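Local coordinates for protein LP04448p (Drosophila melanogaster, PDB 2QK2) that probably binds tubulin through this TOG domain, as part of the Mini spindles protein of the XMAP215 family, which tracks microtubule plus ends, at residues 47-52 against 86-91. Residues are numbered along the deposited sequence; the frame is centred on the assembly and turned at random.
Sequences PKLENG and KGLAKR
From Lys-48 onward the backbone of residues 47-52 runs extended past the C-terminal end of helix 71-88, where Leu-49 N donates to Gly-87 O (3.1 Å), approaching from above the carbonyl plane. Gly-87 CA lies 3.3 Å from Pro-47 O in a CA-H...O contact, with Leu-49 CD1 packed against the same CA. Leu-49 folds its side chain over Gly-87 and presses CB to 3.4 Å from Leu-88 CD1, tighter than usual for two carbons; Tyr-54 touches both leucines. In this TOG domain, built from HEAT repeats, the contact joins the loop between helices 29-45 and 55-67 to the turn after helix 71-88, which Ala-89 begins with a positive phi (50°). Arg-91, bent at chi2 and chi3 (89° and 59°), curls its guanidinium back to the loop, edge-on to Leu-49 O, which takes a nearly straight bond from NH2 (2.7 Å) and a weak one from NH1. NH1 also donates to Asn-51 OD1 (2.9 Å), whose amide stands almost perpendicular to the guanidinium. An alanine at Arg-91 would remove these bonds and would probably loosen the loop against the helix end. A water accepts from both Arg-91 NH2 and Lys-48 NZ, bridging two like charges.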
loop_
_atom_site.group_PDB
_atom_site.type_symbol
_atom_site.label_atom_id
_atom_site.label_comp_id
_atom_site.label_asym_id
_atom_site.label_seq_id
_atom_site.Cartn_x
_atom_site.Cartn_y
_atom_site.Cartn_z
ATOM N N PRO A 47 -10.769 16.447 4.610
ATOM C CA PRO A 47 -9.795 15.878 3.672
ATOM C C PRO A 47 -8.402 16.505 3.715
ATOM O O PRO A 47 -7.428 15.891 3.274
ATOM C CB PRO A 47 -10.479 16.061 2.317
ATOM C CG PRO A 47 -11.264 17.314 2.511
ATOM C CD PRO A 47 -11.868 17.106 3.883
ATOM N N LYS A 48 -8.303 17.722 4.240
ATOM C CA LYS A 48 -7.013 18.403 4.335
ATOM C C LYS A 48 -6.614 18.473 5.806
ATOM O O LYS A 48 -7.299 19.089 6.622
ATOM C CB LYS A 48 -7.112 19.813 3.745
ATOM C CG LYS A 48 -5.789 20.553 3.656
ATOM C CD LYS A 48 -4.855 19.901 2.654
ATOM C CE LYS A 48 -3.563 20.695 2.518
ATOM N NZ LYS A 48 -2.634 20.109 1.504
ATOM N N LEU A 49 -5.496 17.841 6.142
ATOM C CA LEU A 49 -5.041 17.800 7.524
ATOM C C LEU A 49 -3.874 18.719 7.842
ATOM O O LEU A 49 -2.920 18.840 7.075
ATOM C CB LEU A 49 -4.684 16.359 7.903
ATOM C CG LEU A 49 -5.828 15.357 7.696
ATOM C CD1 LEU A 49 -5.355 13.939 7.980
ATOM C CD2 LEU A 49 -6.995 15.731 8.603
ATOM N N GLU A 50 -3.965 19.360 8.999
ATOM C CA GLU A 50 -2.938 20.273 9.480
ATOM C C GLU A 50 -1.708 19.484 9.940
ATOM O O GLU A 50 -1.811 18.302 10.284
ATOM C CB GLU A 50 -3.513 21.071 10.649
ATOM C CG GLU A 50 -2.648 22.193 11.174
ATOM C CD GLU A 50 -3.305 22.897 12.349
ATOM O OE1 GLU A 50 -3.322 22.319 13.459
ATOM O OE2 GLU A 50 -3.824 24.017 12.157
ATOM N N ASN A 51 -0.546 20.132 9.939
ATOM C CA ASN A 51 0.679 19.479 10.391
ATOM C C ASN A 51 0.508 19.157 11.870
ATOM O O ASN A 51 -0.274 19.806 12.555
ATOM C CB ASN A 51 1.880 20.408 10.225
ATOM C CG ASN A 51 2.123 20.785 8.787
ATOM O OD1 ASN A 51 2.355 19.924 7.940
ATOM N ND2 ASN A 51 2.071 22.083 8.500
ATOM N N GLY A 52 1.237 18.162 12.360
ATOM C CA GLY A 52 1.118 17.802 13.764
ATOM C C GLY A 52 1.855 16.529 14.115
ATOM O O GLY A 52 2.522 15.944 13.264
ATOM N N LYS A 86 -3.682 10.019 3.068
ATOM C CA LYS A 86 -4.141 10.879 1.978
ATOM C C LYS A 86 -4.273 12.337 2.409
ATOM O O LYS A 86 -3.973 13.247 1.640
ATOM C CB LYS A 86 -5.511 10.441 1.464
ATOM C CG LYS A 86 -5.538 9.172 0.653
ATOM C CD LYS A 86 -6.896 9.025 -0.022
ATOM C CE LYS A 86 -7.189 10.237 -0.908
ATOM N NZ LYS A 86 -8.522 10.179 -1.574
ATOM N N GLY A 87 -4.755 12.553 3.628
ATOM C CA GLY A 87 -4.948 13.908 4.115
ATOM C C GLY A 87 -3.667 14.644 4.435
ATOM O O GLY A 87 -3.657 15.873 4.512
ATOM N N LEU A 88 -2.591 13.889 4.622
ATOM C CA LEU A 88 -1.285 14.446 4.953
ATOM C C LEU A 88 -0.371 14.467 3.729
ATOM O O LEU A 88 0.631 15.184 3.704
ATOM C CB LEU A 88 -0.634 13.604 6.057
ATOM C CG LEU A 88 -0.523 14.107 7.507
ATOM C CD1 LEU A 88 -1.531 15.191 7.807
ATOM C CD2 LEU A 88 -0.697 12.924 8.444
ATOM N N ALA A 89 -0.713 13.670 2.722
ATOM C CA ALA A 89 0.088 13.585 1.503
ATOM C C ALA A 89 1.553 13.366 1.878
ATOM O O ALA A 89 1.860 12.468 2.658
ATOM C CB ALA A 89 -0.077 14.860 0.677
ATOM N N LYS A 90 2.452 14.191 1.347
ATOM C CA LYS A 90 3.879 14.049 1.640
ATOM C C LYS A 90 4.213 14.237 3.114
ATOM O O LYS A 90 5.268 13.797 3.569
ATOM C CB LYS A 90 4.700 15.040 0.810
ATOM C CG LYS A 90 4.543 14.873 -0.698
ATOM C CD LYS A 90 5.172 13.588 -1.205
ATOM C CE LYS A 90 4.948 13.438 -2.704
ATOM N NZ LYS A 90 5.452 14.621 -3.463
ATOM N N ARG A 91 3.330 14.900 3.858
ATOM C CA ARG A 91 3.556 15.112 5.287
ATOM C C ARG A 91 3.525 13.778 6.039
ATOM O O ARG A 91 3.837 13.724 7.228
ATOM C CB ARG A 91 2.491 16.043 5.885
ATOM C CG ARG A 91 2.756 17.546 5.762
ATOM C CD ARG A 91 2.203 18.150 4.478
ATOM N NE ARG A 91 0.756 17.972 4.330
ATOM C CZ ARG A 91 -0.164 18.416 5.186
ATOM N NH1 ARG A 91 0.193 19.079 6.281
ATOM N NH2 ARG A 91 -1.452 18.195 4.946
HETATM O O HOH W 1 -1.894 17.599 1.869
#